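Local coordinates for Esterase/lipase (Uncultured bacterium, PDB 3K6K), which probably hydrolyses carboxylic ester bonds, as an esterase or lipase of the alpha/beta hydrolase fold related to hormone-sensitive lipase, at residues A[100-105]-A[280-285]; A[244-249]-A[298-303]. All coordinates share one frame; numbering follows the deposited sequence.

Contact 1 of 2, residues A[100-105]-A[280-285]; sequences LVLTTQ and PHVFQM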
loop_
_atom_site.group_PDB
_atom_site.type_symbol
_atom_site.label_atom_id
_atom_site.label_comp_id
_atom_site.label_asym_id
_atom_site.label_seq_id
_atom_site.Cartn_x
_atom_site.Cartn_y
_atom_site.Cartn_z
ATOM N N LEU A 100 -24.227 -8.291 6.304
ATOM C CA LEU A 100 -24.900 -8.517 5.072
ATOM C C LEU A 100 -24.697 -7.396 4.157
ATOM O O LEU A 100 -24.430 -7.669 2.978
ATOM C CB LEU A 100 -26.387 -8.774 5.243
ATOM C CG LEU A 100 -26.454 -10.150 5.848
ATOM C CD1 LEU A 100 -27.854 -10.382 6.385
ATOM C CD2 LEU A 100 -26.105 -11.158 4.810
ATOM N N VAL A 101 -24.867 -6.170 4.626
ATOM C CA VAL A 101 -24.659 -4.983 3.826
ATOM C C VAL A 101 -23.354 -4.988 3.022
ATOM O O VAL A 101 -23.370 -4.727 1.871
ATOM C CB VAL A 101 -24.866 -3.638 4.591
ATOM C CG1 VAL A 101 -23.956 -3.494 5.741
ATOM C CG2 VAL A 101 -24.712 -2.509 3.674
ATOM N N LEU A 102 -22.251 -5.325 3.650
ATOM C CA LEU A 102 -20.977 -5.352 3.003
ATOM C C LEU A 102 -20.841 -6.611 2.088
ATOM O O LEU A 102 -20.513 -6.466 0.903
ATOM C CB LEU A 102 -19.885 -5.256 4.052
ATOM C CG LEU A 102 -18.415 -5.428 3.614
ATOM C CD1 LEU A 102 -18.129 -4.837 2.270
ATOM C CD2 LEU A 102 -17.497 -4.788 4.645
ATOM N N THR A 103 -21.131 -7.813 2.630
ATOM C CA THR A 103 -20.819 -9.114 1.990
ATOM C C THR A 103 -21.691 -9.481 0.812
ATOM O O THR A 103 -21.247 -10.173 -0.106
ATOM C CB THR A 103 -20.824 -10.294 2.993
ATOM O OG1 THR A 103 -22.142 -10.501 3.535
ATOM C CG2 THR A 103 -19.839 -10.039 4.113
ATOM N N THR A 104 -22.930 -9.003 0.828
ATOM C CA THR A 104 -23.807 -9.201 -0.309
ATOM C C THR A 104 -23.296 -8.418 -1.482
ATOM O O THR A 104 -23.425 -8.869 -2.632
ATOM C CB THR A 104 -25.294 -8.824 -0.022
ATOM O OG1 THR A 104 -25.356 -7.492 0.494
ATOM C CG2 THR A 104 -25.943 -9.816 0.994
ATOM N N GLN A 105 -22.712 -7.252 -1.218
ATOM C CA GLN A 105 -22.046 -6.505 -2.313
ATOM C C GLN A 105 -20.816 -7.281 -2.790
ATOM O O GLN A 105 -20.633 -7.474 -3.986
ATOM C CB GLN A 105 -21.688 -5.039 -1.938
ATOM C CG GLN A 105 -22.844 -4.129 -1.609
ATOM C CD GLN A 105 -23.776 -3.874 -2.815
ATOM O OE1 GLN A 105 -24.934 -3.378 -2.669
ATOM N NE2 GLN A 105 -23.284 -4.205 -4.002
ATOM N N PRO A 280 -13.697 6.374 7.437
ATOM C CA PRO A 280 -13.533 5.824 8.799
ATOM C C PRO A 280 -13.349 4.323 8.731
ATOM O O PRO A 280 -13.313 3.746 7.633
ATOM C CB PRO A 280 -14.892 6.133 9.447
ATOM C CG PRO A 280 -15.891 5.902 8.231
ATOM C CD PRO A 280 -15.122 6.638 7.123
ATOM N N HIS A 281 -13.259 3.707 9.901
ATOM C CA HIS A 281 -13.067 2.290 10.046
ATOM C C HIS A 281 -14.072 1.517 9.217
ATOM O O HIS A 281 -15.261 1.816 9.279
ATOM C CB HIS A 281 -13.288 1.969 11.506
ATOM C CG HIS A 281 -12.688 0.677 11.936
ATOM N ND1 HIS A 281 -11.419 0.288 11.566
ATOM C CD2 HIS A 281 -13.182 -0.320 12.716
ATOM C CE1 HIS A 281 -11.157 -0.888 12.103
ATOM N NE2 HIS A 281 -12.204 -1.278 12.805
ATOM N N VAL A 282 -13.604 0.505 8.495
ATOM C CA VAL A 282 -14.421 -0.339 7.622
ATOM C C VAL A 282 -15.499 0.468 6.844
ATOM O O VAL A 282 -16.680 0.156 6.847
ATOM C CB VAL A 282 -15.045 -1.592 8.340
ATOM C CG1 VAL A 282 -15.549 -2.555 7.272
ATOM C CG2 VAL A 282 -14.010 -2.363 9.276
ATOM N N PHE A 283 -15.060 1.476 6.119
ATOM C CA PHE A 283 -15.979 2.383 5.458
ATOM C C PHE A 283 -16.842 1.734 4.410
ATOM O O PHE A 283 -17.871 2.338 4.029
ATOM C CB PHE A 283 -15.217 3.566 4.844
ATOM C CG PHE A 283 -14.318 3.200 3.659
ATOM C CD1 PHE A 283 -14.785 3.337 2.358
ATOM C CD2 PHE A 283 -13.013 2.795 3.856
ATOM C CE1 PHE A 283 -13.969 3.023 1.287
ATOM C CE2 PHE A 283 -12.181 2.515 2.810
ATOM C CZ PHE A 283 -12.663 2.591 1.517
ATOM N N GLN A 284 -16.440 0.534 3.952
ATOM C CA GLN A 284 -17.151 -0.178 2.925
ATOM C C GLN A 284 -18.575 -0.550 3.411
ATOM O O GLN A 284 -19.378 -1.031 2.608
ATOM C CB GLN A 284 -16.363 -1.447 2.405
ATOM C CG GLN A 284 -14.912 -1.225 1.858
ATOM C CD GLN A 284 -13.858 -0.946 2.993
ATOM O OE1 GLN A 284 -14.210 -0.843 4.196
ATOM N NE2 GLN A 284 -12.592 -0.831 2.606
ATOM N N MET A 285 -18.843 -0.400 4.716
ATOM C CA MET A 285 -20.197 -0.537 5.241
ATOM C C MET A 285 -21.181 0.583 4.812
ATOM O O MET A 285 -22.431 0.405 4.889
ATOM C CB MET A 285 -20.222 -0.657 6.784
ATOM C CG MET A 285 -19.244 -1.644 7.341
ATOM S SD MET A 285 -19.701 -3.381 7.523
ATOM C CE MET A 285 -20.622 -3.378 9.057
#
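His281 does not touch 100-105; its ring is held by a hydrogen bond from ND1 to Glu251, rests against Ser157, and has Val282 CG2 over one face. Val282 has a left-handed backbone (phi 39°, psi 55°) and CG1 anti to its backbone N; that branch meets Leu102 CD2 at 4.0 Å, the two side chains crossing nearly at right angles. Phe283 turns away from the helix, and the amide of Gln284 lies over its ring. Gln284 offers 100-105 its CB, 3.8 Å from Leu102 CD1, while the bend at chi2 (74°) leads the amide away. At Met285 bends at chi2 and chi3 fold the thioether back, so that SD stands 3.9 Å from Leu102 CD2 and equally far from Leu102 CB. The backbone O of Met285 is 3.9 Å from Val101 CG2, a van der Waals approach. Leu102, CG anti to its backbone N, thus spreads its two methyls over three residues, and no hydrogen bond crosses the interface. An alanine here would lose CG and both methyls, and would probably loosen the packing against Val282, Gln284 and Met285. The arrangement, a helix packed against the turn that follows a histidine in Ser-His-Glu geometry, is consistent with the catalytic-histidine loop of an alpha/beta hydrolase.

Contact 2 of 2, residues A[244-249]-A[298-303]; sequences LIHVGS and KEICHW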
loop_
_atom_site.group_PDB
_atom_site.type_symbol
_atom_site.label_atom_id
_atom_site.label_comp_id
_atom_site.label_asym_id
_atom_site.label_seq_id
_atom_site.Cartn_x
_atom_site.Cartn_y
_atom_site.Cartn_z
ATOM N N LEU A 244 -4.430 -7.939 -0.373
ATOM C CA LEU A 244 -4.957 -6.623 -0.691
ATOM C C LEU A 244 -5.505 -6.133 0.643
ATOM O O LEU A 244 -6.303 -6.824 1.273
ATOM C CB LEU A 244 -6.041 -6.708 -1.757
ATOM C CG LEU A 244 -6.691 -5.354 -2.173
ATOM C CD1 LEU A 244 -5.751 -4.435 -3.088
ATOM C CD2 LEU A 244 -8.068 -5.586 -2.805
ATOM N N ILE A 245 -4.979 -5.005 1.129
ATOM C CA ILE A 245 -5.462 -4.300 2.321
ATOM C C ILE A 245 -6.127 -2.950 1.905
ATOM O O ILE A 245 -5.574 -2.152 1.123
ATOM C CB ILE A 245 -4.298 -4.058 3.365
ATOM C CG1 ILE A 245 -3.557 -5.349 3.690
ATOM C CG2 ILE A 245 -4.849 -3.486 4.682
ATOM C CD1 ILE A 245 -2.308 -5.126 4.312
ATOM N N HIS A 246 -7.348 -2.708 2.348
ATOM C CA HIS A 246 -7.893 -1.352 2.260
ATOM C C HIS A 246 -8.044 -0.750 3.637
ATOM O O HIS A 246 -8.227 -1.498 4.608
ATOM C CB HIS A 246 -9.214 -1.352 1.546
ATOM C CG HIS A 246 -9.063 -1.451 0.078
ATOM N ND1 HIS A 246 -10.087 -1.177 -0.801
ATOM C CD2 HIS A 246 -7.972 -1.717 -0.676
ATOM C CE1 HIS A 246 -9.646 -1.335 -2.034
ATOM N NE2 HIS A 246 -8.355 -1.627 -1.987
ATOM N N VAL A 247 -7.980 0.575 3.754
ATOM C CA VAL A 247 -8.180 1.177 5.072
ATOM C C VAL A 247 -8.452 2.670 4.865
ATOM O O VAL A 247 -8.167 3.214 3.775
ATOM C CB VAL A 247 -6.898 0.893 5.977
ATOM C CG1 VAL A 247 -5.596 1.522 5.345
ATOM C CG2 VAL A 247 -7.081 1.299 7.427
ATOM N N GLY A 248 -8.997 3.332 5.890
ATOM C CA GLY A 248 -9.242 4.764 5.857
ATOM C C GLY A 248 -8.204 5.553 6.629
ATOM O O GLY A 248 -7.450 4.975 7.440
ATOM N N SER A 249 -8.138 6.844 6.339
ATOM C CA SER A 249 -7.344 7.782 7.073
ATOM C C SER A 249 -7.741 7.912 8.534
ATOM O O SER A 249 -6.848 8.103 9.380
ATOM C CB SER A 249 -7.460 9.189 6.454
ATOM O OG SER A 249 -8.771 9.403 5.888
ATOM N N LYS A 298 -15.749 -1.959 -5.502
ATOM C CA LYS A 298 -15.603 -2.205 -6.907
ATOM C C LYS A 298 -14.189 -2.711 -7.153
ATOM O O LYS A 298 -14.021 -3.748 -7.803
ATOM C CB LYS A 298 -15.873 -0.923 -7.702
ATOM C CG LYS A 298 -16.276 -1.148 -9.193
ATOM C CD LYS A 298 -17.843 -1.369 -9.399
ATOM C CE LYS A 298 -18.670 -0.073 -9.612
ATOM N NZ LYS A 298 -19.037 0.673 -8.350
ATOM N N GLU A 299 -13.196 -2.009 -6.599
ATOM C CA GLU A 299 -11.806 -2.386 -6.772
ATOM C C GLU A 299 -11.442 -3.744 -6.158
ATOM O O GLU A 299 -10.686 -4.516 -6.788
ATOM C CB GLU A 299 -10.870 -1.306 -6.237
ATOM C CG GLU A 299 -10.978 -0.045 -6.999
ATOM C CD GLU A 299 -10.079 1.062 -6.491
ATOM O OE1 GLU A 299 -10.166 2.146 -7.108
ATOM O OE2 GLU A 299 -9.301 0.864 -5.516
ATOM N N ILE A 300 -11.973 -4.011 -4.951
ATOM C CA ILE A 300 -11.740 -5.256 -4.245
ATOM C C ILE A 300 -12.219 -6.402 -5.088
ATOM O O ILE A 300 -11.550 -7.446 -5.168
ATOM C CB ILE A 300 -12.479 -5.336 -2.901
ATOM C CG1 ILE A 300 -11.798 -4.488 -1.801
ATOM C CG2 ILE A 300 -12.545 -6.793 -2.411
ATOM C CD1 ILE A 300 -12.775 -4.053 -0.748
ATOM N N CYS A 301 -13.383 -6.204 -5.714
ATOM C CA CYS A 301 -13.981 -7.254 -6.530
ATOM C C CYS A 301 -13.157 -7.455 -7.790
ATOM O O CYS A 301 -12.900 -8.585 -8.174
ATOM C CB CYS A 301 -15.479 -7.008 -6.815
ATOM S SG CYS A 301 -16.506 -7.319 -5.308
ATOM N N HIS A 302 -12.726 -6.373 -8.411
ATOM C CA HIS A 302 -11.856 -6.504 -9.550
ATOM C C HIS A 302 -10.616 -7.345 -9.139
ATOM O O HIS A 302 -10.193 -8.284 -9.854
ATOM C CB HIS A 302 -11.452 -5.117 -10.062
ATOM C CG HIS A 302 -10.886 -5.124 -11.451
ATOM N ND1 HIS A 302 -11.684 -5.085 -12.582
ATOM C CD2 HIS A 302 -9.603 -5.155 -11.900
ATOM C CE1 HIS A 302 -10.920 -5.090 -13.665
ATOM N NE2 HIS A 302 -9.654 -5.142 -13.280
ATOM N N TRP A 303 -10.041 -7.017 -7.987
ATOM C CA TRP A 303 -8.897 -7.727 -7.504
ATOM C C TRP A 303 -9.263 -9.179 -7.361
ATOM O O TRP A 303 -8.538 -10.066 -7.831
ATOM C CB TRP A 303 -8.482 -7.199 -6.169
ATOM C CG TRP A 303 -7.118 -7.629 -5.745
ATOM C CD1 TRP A 303 -5.891 -7.009 -6.058
ATOM C CD2 TRP A 303 -6.799 -8.700 -4.863
ATOM N NE1 TRP A 303 -4.860 -7.692 -5.442
ATOM C CE2 TRP A 303 -5.391 -8.720 -4.703
ATOM C CE3 TRP A 303 -7.554 -9.637 -4.190
ATOM C CZ2 TRP A 303 -4.748 -9.654 -3.860
ATOM C CZ3 TRP A 303 -6.921 -10.560 -3.400
ATOM C CH2 TRP A 303 -5.526 -10.561 -3.229
HETATM O O HOH W 1 -7.315 -1.156 -4.583
#
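Strand 244-248 and helix 298-303 run antiparallel, at 176° between their directions, with axes 10.3 Å apart at closest approach; the side chains that fill this gap from the strand come from alternate residues, Leu244 and His246. Leu244 has CG anti to its backbone N, and Trp303 likewise has CG anti to N, so the two reach toward each other. The result is a CH-pi contact: Leu244 CB sits 3.7 Å from the centroid of the six-membered ring of Trp303, 15° off the ring normal. The leucine methyls lie above the CG-CD1 side of the five-membered ring, with CD2 3.7 Å from Trp303 CG, and CD2 also packs against Ile300 CG1. The indole NE1 is hydrogen-bonded to Glu272, which helps to set the rotation of the ring. His246 has CG anti to its carbonyl carbon and slides past Ile300 in the opposite direction, its CE1 3.8 Å from Ile300 CG1. Both imidazole nitrogens have partners: ND1 is hydrogen-bonded to Ser296, and NE2 lies 2.8 Å from a water that donates to Glu299 OE2 at 3.0 Å. Glu299 is extended beyond CG, which carries the carboxylate out to this water and to a salt bridge with Lys274; the carboxylate plane of Glu299 stands 84° from the His246 ring. Any pull of the carboxylate toward a protonated His246 is probably weakened by that salt bridge. This is the helix-on-sheet layer of an alpha/beta hydrolase, in which the last helix, 291-305, lies antiparallel along a strand on one face of the central sheet.

The centres of contacts 1 and 2 lie about 11 Å apart, and their segments alternate along the chain: 100-105, 244-249, 280-285, 298-303. Gln284 NE2 of contact 1 approaches His246 CB of contact 2 at 3.6 Å, so the two contacts touch directly. Helix 291-305 bridges them: it carries 298-303, its Ile297 touches Leu102 and Gln284, and its Ile300 and Cys301 meet Leu106 and Gln109 of helix 96-110, the helix of contact 1. Strand 180-184, neighbour of 243-248 in the sheet, receives Leu102, Gln284 and Ile300. The loops after strands 243-248 and 271-276 carry Glu251 and His281, whose geometry with Ser157 is consistent with a catalytic triad, so the two contacts lie beside the probable active site.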